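PDB 3K4U: binding component of ABC transporter from Wolinella succinogenes, which binds lysine and probably serves as the extracytoplasmic solute-binding component of an ABC transporter. Local coordinates for residues E[28-33]-E[224-229]; E[40-45]-E[204-209]; E[58-63]-E[192-197]; E[92-97]-E[162-167]; E[110-115]-E[134-139]. One frame throughout, in Å; residues are numbered along the deposited sequence.

Interaction 1 of 5, residues E[28-33]-E[224-229]; sequences IGFDVD and ERWFVD
Gly29 packs over one face of the Trp226 indole, and Arg225 CG rests on the opposite face. Gly29 CA sits 3.7 Å from the centroid of the six-membered Trp226 ring, almost on its normal, in a CH-pi contact. At the indole edge are Asp33 OD2 and Ile28 CD1. Trp226 CG is anti to the carbonyl carbon (chi1 -63°). The contact joins the N-terminal end of helix 30-41, with Gly29 as its N-cap, to the C-terminal helix 218-228 of this family 3 solute-binding protein. A second aromatic contact lies alongside. The edge of Phe227 points at the face of Phe30 in a T-shaped stack, with centroids 4.8 Å apart and planes at 79°. Phe227 CE2 stands over the centre of the Phe30 ring. Tyr223 and Phe18 extend this aromatic group around Phe227. The polar link is made by one carboxylate oxygen. Arg225 NE gives Asp33 OD2 a weak bond of 3.4 Å, part of a salt bridge. Trp226 NE1 donates a hydrogen bond to the same Asp33 OD2 at 2.7 Å, from above the carboxylate plane.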
# COMPACT_ATOMS: atom_id res chain seq x y z
N ILE E 28 38.47 -15.86 -0.20
CA ILE E 28 37.13 -16.21 0.26
C ILE E 28 36.41 -14.94 0.65
O ILE E 28 37.03 -13.89 0.69
CB ILE E 28 37.18 -17.13 1.46
CG1 ILE E 28 37.95 -16.46 2.59
CG2 ILE E 28 37.76 -18.49 1.06
CD1 ILE E 28 37.60 -16.98 3.98
N GLY E 29 35.11 -15.03 0.92
CA GLY E 29 34.31 -13.83 1.24
C GLY E 29 32.90 -13.80 0.66
O GLY E 29 32.48 -14.70 -0.09
N PHE E 30 32.17 -12.77 1.04
CA PHE E 30 30.80 -12.59 0.60
C PHE E 30 30.75 -12.52 -0.91
O PHE E 30 29.97 -13.24 -1.53
CB PHE E 30 30.24 -11.32 1.27
CG PHE E 30 28.84 -10.93 0.83
CD1 PHE E 30 27.74 -11.65 1.24
CD2 PHE E 30 28.64 -9.78 0.07
CE1 PHE E 30 26.45 -11.26 0.88
CE2 PHE E 30 27.35 -9.40 -0.30
CZ PHE E 30 26.26 -10.13 0.11
N ASP E 31 31.60 -11.72 -1.53
CA ASP E 31 31.73 -11.76 -2.99
C ASP E 31 32.05 -13.14 -3.62
O ASP E 31 31.59 -13.42 -4.73
CB ASP E 31 32.73 -10.72 -3.49
CG ASP E 31 32.17 -9.30 -3.38
OD1 ASP E 31 32.94 -8.32 -3.42
OD2 ASP E 31 30.95 -9.15 -3.26
N VAL E 32 32.84 -13.98 -2.96
CA VAL E 32 33.21 -15.25 -3.55
C VAL E 32 32.05 -16.22 -3.53
O VAL E 32 31.70 -16.80 -4.55
CB VAL E 32 34.49 -15.84 -2.92
CG1 VAL E 32 34.81 -17.20 -3.54
CG2 VAL E 32 35.71 -14.83 -3.05
N ASP E 33 31.43 -16.40 -2.38
CA ASP E 33 30.13 -17.10 -2.33
C ASP E 33 29.09 -16.63 -3.39
O ASP E 33 28.35 -17.45 -3.94
CB ASP E 33 29.56 -17.01 -0.90
CG ASP E 33 30.45 -17.73 0.11
OD1 ASP E 33 31.43 -18.36 -0.37
OD2 ASP E 33 30.18 -17.68 1.33
N GLU E 224 24.14 -13.05 6.49
CA GLU E 224 24.34 -13.43 7.88
C GLU E 224 25.75 -13.95 8.03
O GLU E 224 26.55 -13.43 8.82
CB GLU E 224 23.31 -14.50 8.31
CG GLU E 224 21.98 -13.95 8.80
CD GLU E 224 21.71 -14.24 10.29
OE1 GLU E 224 20.62 -14.79 10.62
OE2 GLU E 224 22.58 -13.91 11.14
N ARG E 225 26.07 -14.94 7.21
CA ARG E 225 27.35 -15.61 7.28
C ARG E 225 28.54 -14.68 7.33
O ARG E 225 29.44 -14.98 8.08
CB ARG E 225 27.53 -16.60 6.14
CG ARG E 225 29.00 -16.95 5.91
CD ARG E 225 29.10 -18.40 5.61
NE ARG E 225 28.80 -18.74 4.24
CZ ARG E 225 27.77 -19.50 3.85
NH1 ARG E 225 27.61 -19.80 2.55
NH2 ARG E 225 26.91 -19.98 4.74
N TRP E 226 28.55 -13.59 6.56
CA TRP E 226 29.74 -12.73 6.44
C TRP E 226 29.67 -11.43 7.20
O TRP E 226 30.71 -10.92 7.67
CB TRP E 226 30.06 -12.43 4.98
CG TRP E 226 30.39 -13.67 4.25
CD1 TRP E 226 29.57 -14.38 3.46
CD2 TRP E 226 31.63 -14.39 4.32
NE1 TRP E 226 30.22 -15.51 3.00
CE2 TRP E 226 31.48 -15.54 3.52
CE3 TRP E 226 32.85 -14.18 4.98
CZ2 TRP E 226 32.51 -16.48 3.34
CZ3 TRP E 226 33.89 -15.13 4.81
CH2 TRP E 226 33.71 -16.26 4.00
N PHE E 227 28.47 -10.90 7.35
CA PHE E 227 28.33 -9.56 7.89
C PHE E 227 27.84 -9.51 9.32
O PHE E 227 27.86 -8.45 9.94
CB PHE E 227 27.34 -8.83 7.04
CG PHE E 227 27.86 -8.42 5.75
CD1 PHE E 227 28.55 -7.24 5.63
CD2 PHE E 227 27.64 -9.20 4.63
CE1 PHE E 227 29.02 -6.84 4.42
CE2 PHE E 227 28.11 -8.79 3.38
CZ PHE E 227 28.80 -7.62 3.28
N VAL E 228 27.37 -10.64 9.82
CA VAL E 228 26.77 -10.68 11.14
C VAL E 228 27.51 -11.65 12.04
O VAL E 228 28.06 -11.25 13.09
CB VAL E 228 25.28 -11.04 11.03
CG1 VAL E 228 24.73 -11.52 12.37
CG2 VAL E 228 24.50 -9.83 10.48
N ASP E 229 27.55 -12.92 11.65
CA ASP E 229 28.14 -13.90 12.54
C ASP E 229 29.66 -13.99 12.40
O ASP E 229 30.21 -13.70 11.35
CB ASP E 229 27.40 -15.24 12.53
CG ASP E 229 27.69 -16.08 11.30
OD1 ASP E 229 28.89 -16.17 10.90
OD2 ASP E 229 26.70 -16.68 10.77

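Interaction 2 of 5, residues E[40-45]-E[204-209]; sequences KAMGVK and NWLNHF
Met42, a selenomethionine, and Ala41 meet the six-membered ring of Trp205. Met42 CG lies 3.4 Å from Trp205 CH2, and Met42 CE reaches Trp205 CZ3 at 3.7 Å. Between them Met42 SE stands 4.7 Å from the centroid of that ring, an oblique Met-aromatic contact. The Met42 chain is extended beyond CG (chi2 -175°, chi3 -163°), which carries SE and CE past the ring. Ala41 CB touches the indole edge, 3.9 Å from Trp205 CH2. Ala41 CB also lies 4.3 Å from Phe209 CD1. Within helix 200-216, Phe209 CB covers part of one indole face and Leu206 CD1 lies at the edge. Further out, Gly43 closes helix 30-41 with a Schellman motif, which turns the chain just after Met42. Met38, one turn back on that helix, also packs on Trp205. The indole is fixed by another chain too: Trp205 NE1 is hydrogen-bonded to Gln76 O of a second subunit, which also packs on Ala41. No hydrogen bond joins the two segments. The two helices of one chain are therefore held here by apolar and selenium-aromatic packing, and the buried indole N-H is satisfied across the subunit interface.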
# COMPACT_ATOMS: atom_id res chain seq x y z
N LYS E 40 27.40 -21.39 -10.73
CA LYS E 40 26.48 -22.55 -10.71
C LYS E 40 25.21 -22.28 -11.53
O LYS E 40 24.89 -23.02 -12.46
CB LYS E 40 26.09 -22.89 -9.27
CG LYS E 40 26.31 -24.32 -8.82
CD LYS E 40 24.99 -25.08 -8.73
CE LYS E 40 24.82 -26.10 -9.89
NZ LYS E 40 25.47 -27.46 -9.61
N ALA E 41 24.51 -21.19 -11.21
CA ALA E 41 23.31 -20.78 -11.94
C ALA E 41 23.50 -20.70 -13.47
O ALA E 41 22.59 -21.05 -14.23
CB ALA E 41 22.79 -19.46 -11.38
N MSE E 42 24.66 -20.23 -13.91
CA MSE E 42 25.00 -20.24 -15.34
C MSE E 42 25.53 -21.59 -15.85
O MSE E 42 25.80 -21.70 -17.05
CB MSE E 42 26.06 -19.19 -15.70
CG MSE E 42 25.95 -17.85 -15.05
SE MSE E 42 27.34 -16.71 -15.81
CE MSE E 42 27.42 -15.29 -14.51
N GLY E 43 25.70 -22.58 -14.97
CA GLY E 43 26.12 -23.94 -15.39
C GLY E 43 27.55 -23.95 -15.92
O GLY E 43 27.82 -24.43 -17.00
N VAL E 44 28.47 -23.38 -15.15
CA VAL E 44 29.74 -22.96 -15.68
C VAL E 44 30.70 -23.01 -14.50
O VAL E 44 30.28 -23.24 -13.35
CB VAL E 44 29.57 -21.57 -16.36
CG1 VAL E 44 30.14 -20.38 -15.53
CG2 VAL E 44 30.05 -21.60 -17.84
N LYS E 45 32.00 -22.86 -14.78
CA LYS E 45 33.02 -22.88 -13.71
C LYS E 45 33.44 -21.48 -13.24
O LYS E 45 33.46 -20.52 -14.01
CB LYS E 45 34.25 -23.66 -14.15
CG LYS E 45 34.12 -25.19 -14.00
CD LYS E 45 35.49 -25.88 -14.19
CE LYS E 45 35.65 -26.51 -15.57
NZ LYS E 45 35.29 -27.99 -15.53
N ASN E 204 20.70 -8.05 -18.31
CA ASN E 204 19.40 -8.66 -18.06
C ASN E 204 19.60 -9.83 -17.15
O ASN E 204 18.94 -9.92 -16.13
CB ASN E 204 18.73 -9.15 -19.34
CG ASN E 204 17.28 -9.43 -19.14
OD1 ASN E 204 16.79 -10.55 -19.34
ND2 ASN E 204 16.56 -8.41 -18.72
N TRP E 205 20.55 -10.72 -17.48
CA TRP E 205 20.74 -11.97 -16.72
C TRP E 205 21.13 -11.69 -15.30
O TRP E 205 20.56 -12.27 -14.36
CB TRP E 205 21.77 -12.88 -17.36
CG TRP E 205 21.74 -14.25 -16.75
CD1 TRP E 205 21.00 -15.29 -17.17
CD2 TRP E 205 22.44 -14.70 -15.59
NE1 TRP E 205 21.17 -16.37 -16.33
CE2 TRP E 205 22.09 -16.03 -15.37
CE3 TRP E 205 23.36 -14.10 -14.71
CZ2 TRP E 205 22.58 -16.77 -14.30
CZ3 TRP E 205 23.88 -14.85 -13.66
CH2 TRP E 205 23.47 -16.17 -13.45
N LEU E 206 22.09 -10.81 -15.11
CA LEU E 206 22.53 -10.51 -13.76
C LEU E 206 21.44 -9.92 -12.88
O LEU E 206 21.24 -10.37 -11.76
CB LEU E 206 23.71 -9.56 -13.78
CG LEU E 206 25.10 -10.05 -14.12
CD1 LEU E 206 25.07 -11.53 -14.09
CD2 LEU E 206 25.43 -9.55 -15.45
N ASN E 207 20.73 -8.91 -13.41
CA ASN E 207 19.65 -8.23 -12.67
C ASN E 207 18.61 -9.24 -12.21
O ASN E 207 18.15 -9.20 -11.06
CB ASN E 207 19.02 -7.18 -13.56
CG ASN E 207 19.82 -5.88 -13.61
OD1 ASN E 207 20.61 -5.58 -12.72
ND2 ASN E 207 19.62 -5.11 -14.66
N HIS E 208 18.27 -10.20 -13.06
CA HIS E 208 17.31 -11.19 -12.64
C HIS E 208 17.89 -12.24 -11.66
O HIS E 208 17.15 -12.77 -10.84
CB HIS E 208 16.68 -11.88 -13.84
CG HIS E 208 15.64 -11.07 -14.52
ND1 HIS E 208 15.78 -10.63 -15.81
CD2 HIS E 208 14.45 -10.60 -14.07
CE1 HIS E 208 14.70 -9.93 -16.14
NE2 HIS E 208 13.88 -9.89 -15.11
N PHE E 209 19.20 -12.51 -11.77
CA PHE E 209 19.90 -13.40 -10.83
C PHE E 209 19.94 -12.74 -9.47
O PHE E 209 19.71 -13.39 -8.44
CB PHE E 209 21.32 -13.77 -11.33
CG PHE E 209 22.24 -14.25 -10.23
CD1 PHE E 209 22.15 -15.54 -9.73
CD2 PHE E 209 23.19 -13.40 -9.70
CE1 PHE E 209 22.97 -15.97 -8.68
CE2 PHE E 209 24.03 -13.85 -8.64
CZ PHE E 209 23.90 -15.13 -8.13

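Interaction 3 of 5, residues E[58-63]-E[192-197]; sequences PGLVTE and GWAIKK
Leu60 packs on Ala194 and on the backbone of Ile195, the apolar part of this contact. It lies on helix 56-61, the helix of a beta-alpha-beta crossover between the parallel strands 45-50 and 67-68. Its partner is the end of strand 189-195. Leu60 CG is anti to the backbone N (chi1 -176°), and the branch beyond it lies on the strand backbone. Leu60 CD2 comes within 3.5 Å of Ile195 N and 4.0 Å of Ala194 CB. Ile68 and Val82 also pack on Leu60, so the leucine is packed between strands 67-68 and 189-195 and the loop at Val82. An alanine here would probably open a gap between helix and strand, leaving Ala194 and the Ile195 backbone without their apolar cover from the helix. The next kind of contact is alkyl chain against carbonyl oxygen. Lys196 CD lies 3.5 Å from Leu60 O and 4.1 Å from Val61 O, so the aliphatic part of the lysine runs past the last turn of the helix. The third kind is ionic. Glu63 follows that turn with positive phi in a Schellman motif, and its chain is extended beyond CG. Lys196 is bent at chi3 and chi4. Lys196 NZ makes a long salt bridge with Glu63 OE1, 3.9 Å away.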
# COMPACT_ATOMS: atom_id res chain seq x y z
N PRO E 58 40.31 -1.75 -15.99
CA PRO E 58 40.95 -1.96 -17.26
C PRO E 58 41.07 -3.44 -17.61
O PRO E 58 41.04 -3.79 -18.78
CB PRO E 58 42.34 -1.35 -17.05
CG PRO E 58 42.22 -0.48 -15.90
CD PRO E 58 41.23 -1.15 -15.02
N GLY E 59 41.21 -4.29 -16.61
CA GLY E 59 41.16 -5.71 -16.82
C GLY E 59 39.83 -6.16 -17.37
O GLY E 59 39.76 -7.08 -18.19
N LEU E 60 38.76 -5.53 -16.90
CA LEU E 60 37.43 -5.82 -17.42
C LEU E 60 37.31 -5.33 -18.85
O LEU E 60 36.78 -6.04 -19.71
CB LEU E 60 36.38 -5.17 -16.54
CG LEU E 60 34.89 -5.42 -16.84
CD1 LEU E 60 34.53 -6.89 -16.77
CD2 LEU E 60 34.16 -4.65 -15.80
N VAL E 61 37.78 -4.12 -19.12
CA VAL E 61 37.65 -3.59 -20.47
C VAL E 61 38.50 -4.41 -21.44
O VAL E 61 38.11 -4.65 -22.57
CB VAL E 61 38.05 -2.12 -20.53
CG1 VAL E 61 37.86 -1.57 -21.93
CG2 VAL E 61 37.22 -1.33 -19.59
N THR E 62 39.66 -4.83 -20.96
CA THR E 62 40.68 -5.57 -21.71
C THR E 62 40.34 -7.05 -21.89
O THR E 62 40.99 -7.76 -22.62
CB THR E 62 42.02 -5.34 -21.01
OG1 THR E 62 42.60 -4.14 -21.53
CG2 THR E 62 42.99 -6.47 -21.22
N GLU E 63 39.27 -7.49 -21.24
CA GLU E 63 38.76 -8.85 -21.35
C GLU E 63 39.60 -9.91 -20.61
O GLU E 63 39.39 -11.12 -20.79
CB GLU E 63 38.45 -9.25 -22.81
CG GLU E 63 37.07 -8.75 -23.30
CD GLU E 63 36.86 -8.90 -24.83
OE1 GLU E 63 35.77 -9.38 -25.23
OE2 GLU E 63 37.76 -8.53 -25.63
N GLY E 192 27.86 -2.30 -6.76
CA GLY E 192 27.36 -3.11 -7.86
C GLY E 192 28.45 -3.91 -8.57
O GLY E 192 29.64 -3.59 -8.43
N TRP E 193 28.06 -4.94 -9.33
CA TRP E 193 29.00 -5.74 -10.07
C TRP E 193 29.15 -4.97 -11.33
O TRP E 193 28.13 -4.57 -11.91
CB TRP E 193 28.45 -7.15 -10.42
CG TRP E 193 27.94 -7.86 -9.26
CD1 TRP E 193 28.45 -7.84 -8.00
CD2 TRP E 193 26.75 -8.66 -9.19
NE1 TRP E 193 27.67 -8.59 -7.16
CE2 TRP E 193 26.61 -9.10 -7.87
CE3 TRP E 193 25.77 -9.02 -10.13
CZ2 TRP E 193 25.55 -9.88 -7.45
CZ3 TRP E 193 24.71 -9.82 -9.71
CH2 TRP E 193 24.62 -10.26 -8.39
N ALA E 194 30.39 -4.82 -11.81
CA ALA E 194 30.62 -4.20 -13.12
C ALA E 194 30.94 -5.24 -14.21
O ALA E 194 31.41 -6.36 -13.92
CB ALA E 194 31.70 -3.18 -13.03
N ILE E 195 30.65 -4.83 -15.45
CA ILE E 195 30.85 -5.59 -16.63
C ILE E 195 31.09 -4.62 -17.80
O ILE E 195 30.88 -3.41 -17.68
CB ILE E 195 29.65 -6.46 -16.95
CG1 ILE E 195 28.42 -5.58 -17.23
CG2 ILE E 195 29.43 -7.46 -15.84
CD1 ILE E 195 27.25 -6.36 -17.90
N LYS E 196 31.54 -5.12 -18.95
CA LYS E 196 31.80 -4.16 -19.98
C LYS E 196 30.59 -3.82 -20.83
O LYS E 196 29.65 -4.59 -20.94
CB LYS E 196 33.02 -4.51 -20.81
CG LYS E 196 33.07 -5.87 -21.30
CD LYS E 196 34.26 -5.98 -22.17
CE LYS E 196 33.92 -5.58 -23.62
NZ LYS E 196 33.09 -6.68 -24.29
N LYS E 197 30.65 -2.64 -21.42
CA LYS E 197 29.56 -2.02 -22.08
C LYS E 197 29.20 -2.74 -23.33
O LYS E 197 30.00 -3.52 -23.87
CB LYS E 197 29.97 -0.63 -22.48
CG LYS E 197 30.18 0.31 -21.34
CD LYS E 197 31.06 1.44 -21.81
CE LYS E 197 30.31 2.73 -21.87
NZ LYS E 197 31.27 3.76 -22.31

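Interaction 4 of 5, residues E[92-97]-E[162-167]; sequences GQSLLV and FDLPFN. With LYS (lysine), chain K.
Gly92 O accepts the backbone N-H of Leu164 at 2.7 Å. Asp163 CA lies 3.6 Å from Gly92 O, in a CA-H...O contact. The bond stands where antiparallel strands 89-98 and 159-163 pair and the chain enters helix 164-175, with Asp163 at the N-cap position. Two more bonds join the strands: Ser94 N to Phe162 O at 2.9 Å, and Phe162 N to Ser94 O at 3.3 Å. Gln93 CG lies 3.4 Å from Phe162 C, and its terminal amide sits beside the Asp163 carboxylate, the two planes only 10° apart. An alanine here would probably open a gap over the Phe162 carbonyl and leave the Asp163 carboxylate without the flat amide beside it. Farther along, Asn167 CG is anti to the carbonyl carbon (chi1 -63°), beside Leu96, and Leu96 CD2 packs on Asn167 CB at 3.6 Å. Phe162 and Asp163 belong to the lysine pocket, and the Phe162 ring also meets Tyr15 edge-to-face. Phe162 CZ touches CG of the bound lysine at 3.6 Å, and the ligand N donates to Asp163 OD1 at 2.7 Å.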
# COMPACT_ATOMS: atom_id res chain seq x y z
N GLY E 92 28.16 2.67 3.61
CA GLY E 92 28.67 4.04 3.80
C GLY E 92 30.04 4.05 4.44
O GLY E 92 30.49 3.05 5.01
N GLN E 93 30.73 5.18 4.35
CA GLN E 93 31.99 5.31 5.05
C GLN E 93 31.83 5.56 6.54
O GLN E 93 30.93 6.28 6.97
CB GLN E 93 32.87 6.38 4.43
CG GLN E 93 34.10 5.82 3.77
CD GLN E 93 33.79 5.20 2.46
OE1 GLN E 93 33.28 4.09 2.39
NE2 GLN E 93 34.07 5.92 1.39
N SER E 94 32.70 4.94 7.32
CA SER E 94 32.71 5.08 8.76
C SER E 94 34.12 5.40 9.20
O SER E 94 35.02 5.51 8.38
CB SER E 94 32.29 3.78 9.41
OG SER E 94 30.95 3.83 9.83
N LEU E 95 34.29 5.56 10.51
CA LEU E 95 35.57 5.92 11.09
C LEU E 95 36.01 4.92 12.17
O LEU E 95 35.21 4.48 13.01
CB LEU E 95 35.52 7.35 11.62
CG LEU E 95 35.00 8.45 10.68
CD1 LEU E 95 35.01 9.79 11.39
CD2 LEU E 95 35.79 8.53 9.37
N LEU E 96 37.29 4.53 12.11
CA LEU E 96 37.89 3.83 13.23
C LEU E 96 38.89 4.78 13.86
O LEU E 96 39.75 5.31 13.16
CB LEU E 96 38.56 2.54 12.77
CG LEU E 96 37.74 1.36 12.25
CD1 LEU E 96 38.68 0.18 12.00
CD2 LEU E 96 36.60 0.97 13.20
N VAL E 97 38.77 5.01 15.18
CA VAL E 97 39.62 5.97 15.92
C VAL E 97 40.38 5.30 17.07
O VAL E 97 40.00 4.22 17.52
CB VAL E 97 38.79 7.21 16.44
CG1 VAL E 97 37.88 7.79 15.34
CG2 VAL E 97 37.95 6.86 17.69
N PHE E 162 36.80 4.30 5.90
CA PHE E 162 36.58 3.26 4.92
C PHE E 162 35.14 2.80 5.01
O PHE E 162 34.44 3.12 5.96
CB PHE E 162 37.53 2.08 5.19
CG PHE E 162 37.85 1.28 3.97
CD1 PHE E 162 38.90 1.65 3.15
CD2 PHE E 162 37.09 0.17 3.65
CE1 PHE E 162 39.18 0.92 1.99
CE2 PHE E 162 37.36 -0.55 2.50
CZ PHE E 162 38.41 -0.18 1.68
N ASP E 163 34.71 2.04 4.00
CA ASP E 163 33.45 1.35 3.99
C ASP E 163 33.18 0.71 5.34
O ASP E 163 34.03 0.02 5.92
CB ASP E 163 33.39 0.31 2.88
CG ASP E 163 33.54 0.91 1.47
OD1 ASP E 163 33.02 0.33 0.48
OD2 ASP E 163 34.20 1.96 1.35
N LEU E 164 31.97 0.97 5.84
CA LEU E 164 31.53 0.56 7.17
C LEU E 164 31.61 -0.94 7.44
O LEU E 164 31.91 -1.35 8.56
CB LEU E 164 30.10 1.06 7.41
CG LEU E 164 29.49 0.84 8.79
CD1 LEU E 164 28.63 2.03 9.05
CD2 LEU E 164 28.67 -0.42 8.83
N PRO E 165 31.31 -1.77 6.42
CA PRO E 165 31.32 -3.20 6.75
C PRO E 165 32.72 -3.71 6.97
O PRO E 165 32.90 -4.68 7.71
CB PRO E 165 30.65 -3.84 5.55
CG PRO E 165 29.81 -2.69 4.94
CD PRO E 165 30.70 -1.51 5.11
N PHE E 166 33.70 -3.03 6.41
CA PHE E 166 35.10 -3.31 6.74
C PHE E 166 35.38 -3.06 8.21
O PHE E 166 35.91 -3.94 8.91
CB PHE E 166 36.05 -2.49 5.88
CG PHE E 166 37.51 -2.69 6.22
CD1 PHE E 166 38.31 -3.51 5.44
CD2 PHE E 166 38.09 -2.01 7.30
CE1 PHE E 166 39.66 -3.68 5.73
CE2 PHE E 166 39.45 -2.17 7.60
CZ PHE E 166 40.23 -3.02 6.82
N ASN E 167 35.00 -1.88 8.69
CA ASN E 167 35.21 -1.53 10.08
C ASN E 167 34.62 -2.51 11.07
O ASN E 167 35.27 -2.91 12.03
CB ASN E 167 34.70 -0.12 10.33
CG ASN E 167 35.46 0.90 9.54
OD1 ASN E 167 36.68 0.79 9.34
ND2 ASN E 167 34.75 1.92 9.07
N LYS K . 33.71 0.63 -2.10
CA LYS K . 35.14 0.78 -2.22
C LYS K . 35.43 1.40 -3.57
O LYS K . 34.68 1.16 -4.51
CB LYS K . 35.83 -0.59 -2.13
CG LYS K . 37.28 -0.55 -1.73
CD LYS K . 38.04 -1.64 -2.41
CE LYS K . 39.42 -1.88 -1.79
NZ LYS K . 40.03 -3.16 -2.24
OXT LYS K . 36.39 2.14 -3.75

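Interaction 5 of 5, residues E[110-115]-E[134-139]; sequences DLDKPE and FKNAKL
Asp112 has chi1 at -105°, which sets its CG next to the turn at residues 134-136. Phe134 CG is anti to its own carbonyl carbon (chi1 -68°), and its ring lies beside the Asp112 carboxylate. The setting is a beta-alpha-beta unit: parallel strands 117-121 and 138-142 are joined by helix 125-133. The contact ties the loop before the first strand to the turn between helix and second strand. One carboxylate oxygen does most of the polar work. Lys135 N donates to Asp112 OD2 at 2.8 Å, meeting the syn lone pair of that oxygen. Asn136 N donates to the same Asp112 OD2, also at 2.8 Å, on the anti side and 22° out of the carboxylate plane. Two successive backbone N-H groups thus grip a single atom, which holds the turn and the aspartate side chain together. The two donors would probably draw negative charge toward OD2. The other oxygen lies near the aromatic ring, with Asp112 OD1 3.1 Å from Phe134 CD1. Leu111 CB adds a looser apolar contact to Phe134 CE1 at 4.5 Å. Leu118 of the first strand also packs on Phe134. Beyond the turn, backbone bonds from Lys138 to Leu116 and Leu118 begin the parallel pairing. At the outer side, Pro114 CA makes a CA-H...O contact with Asn136 O at 3.3 Å.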
# COMPACT_ATOMS: atom_id res chain seq x y z
N ASP E 110 33.50 17.35 14.34
CA ASP E 110 34.34 17.50 15.53
C ASP E 110 35.75 16.89 15.36
O ASP E 110 36.57 16.98 16.27
CB ASP E 110 33.66 16.87 16.75
CG ASP E 110 32.24 17.40 16.98
OD1 ASP E 110 31.38 16.59 17.38
OD2 ASP E 110 32.00 18.61 16.76
N LEU E 111 36.03 16.30 14.19
CA LEU E 111 37.32 15.63 13.95
C LEU E 111 38.25 16.24 12.90
O LEU E 111 39.32 15.67 12.62
CB LEU E 111 37.11 14.13 13.66
CG LEU E 111 37.60 13.10 14.68
CD1 LEU E 111 37.79 13.66 16.10
CD2 LEU E 111 36.66 11.90 14.72
N ASP E 112 37.88 17.39 12.34
CA ASP E 112 38.72 18.03 11.32
C ASP E 112 40.05 18.64 11.72
O ASP E 112 40.87 18.91 10.85
CB ASP E 112 37.95 19.08 10.55
CG ASP E 112 37.59 18.60 9.20
OD1 ASP E 112 36.78 17.67 9.16
OD2 ASP E 112 38.11 19.14 8.20
N LYS E 113 40.28 18.87 13.01
CA LYS E 113 41.51 19.54 13.47
C LYS E 113 42.76 19.15 12.65
O LYS E 113 42.98 17.97 12.40
CB LYS E 113 41.76 19.25 14.96
CG LYS E 113 40.62 19.61 15.88
CD LYS E 113 39.93 18.36 16.39
CE LYS E 113 39.14 18.64 17.67
NZ LYS E 113 38.02 19.62 17.49
N PRO E 114 43.58 20.15 12.24
CA PRO E 114 44.79 19.80 11.46
C PRO E 114 45.82 19.09 12.35
O PRO E 114 46.74 18.46 11.83
CB PRO E 114 45.30 21.15 10.95
CG PRO E 114 44.37 22.21 11.54
CD PRO E 114 43.61 21.56 12.66
N GLU E 115 45.66 19.24 13.67
CA GLU E 115 46.31 18.39 14.67
C GLU E 115 46.21 16.92 14.23
O GLU E 115 47.22 16.21 14.10
CB GLU E 115 45.58 18.55 16.02
CG GLU E 115 46.46 18.94 17.22
CD GLU E 115 47.39 17.83 17.76
OE1 GLU E 115 48.41 18.18 18.42
OE2 GLU E 115 47.11 16.63 17.54
N PHE E 134 36.71 15.95 4.49
CA PHE E 134 37.72 16.49 5.40
C PHE E 134 38.54 17.59 4.74
O PHE E 134 39.07 17.44 3.63
CB PHE E 134 38.58 15.39 6.01
CG PHE E 134 37.82 14.49 6.97
CD1 PHE E 134 37.72 14.81 8.31
CD2 PHE E 134 37.16 13.35 6.51
CE1 PHE E 134 37.01 14.00 9.19
CE2 PHE E 134 36.44 12.55 7.39
CZ PHE E 134 36.37 12.87 8.72
N LYS E 135 38.60 18.71 5.46
CA LYS E 135 39.09 19.96 4.92
C LYS E 135 40.36 20.38 5.64
O LYS E 135 41.25 20.95 5.03
CB LYS E 135 38.03 21.06 5.10
CG LYS E 135 36.57 20.60 5.00
CD LYS E 135 36.22 20.11 3.60
CE LYS E 135 36.41 21.21 2.54
NZ LYS E 135 35.96 20.73 1.19
N ASN E 136 40.40 20.09 6.94
CA ASN E 136 41.55 20.44 7.79
C ASN E 136 42.52 19.29 8.10
O ASN E 136 43.70 19.54 8.33
CB ASN E 136 41.08 20.98 9.15
CG ASN E 136 40.04 22.05 9.03
OD1 ASN E 136 38.93 21.88 9.54
ND2 ASN E 136 40.38 23.15 8.38
N ALA E 137 42.02 18.05 8.15
CA ALA E 137 42.78 16.94 8.72
C ALA E 137 43.85 16.47 7.77
O ALA E 137 43.70 16.60 6.56
CB ALA E 137 41.86 15.81 9.11
N LYS E 138 44.95 15.94 8.31
CA LYS E 138 45.97 15.33 7.46
C LYS E 138 45.41 14.05 6.87
O LYS E 138 44.92 13.19 7.61
CB LYS E 138 47.24 14.98 8.24
CG LYS E 138 48.33 16.03 8.27
CD LYS E 138 49.43 15.55 9.22
CE LYS E 138 50.01 16.70 10.06
NZ LYS E 138 50.77 16.20 11.25
N LEU E 139 45.49 13.93 5.56
CA LEU E 139 45.16 12.68 4.88
C LEU E 139 46.38 12.02 4.25
O LEU E 139 46.98 12.57 3.31
CB LEU E 139 44.06 12.88 3.83
CG LEU E 139 43.65 11.60 3.09
CD1 LEU E 139 42.54 10.87 3.85
CD2 LEU E 139 43.21 11.90 1.67

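Overall arrangement
From the N terminus the chain opens interactions 1, 2, 3, 4 and 5 in turn, then closes them in reverse order. Every loop is therefore nested in the one before, and none cross. Interaction 5 closes the innermost loop, around helix 125-133. Interaction 4 closes next, pairing strands 89-98 and 159-163 of the mixed sheet that interactions 3 and 5 also reach. It touches interaction 5 where Leu95 meets Leu111 and Phe134. Strand 189-195 then returns to helix 56-61 in interaction 3. Helix 200-216 reaches the end of helix 30-41 in interaction 2, and Phe209 packs on Trp193 between these two contacts. Interaction 1 closes the outermost loop on the start of helix 30-41. There Phe227 touches Pro165 of interaction 4.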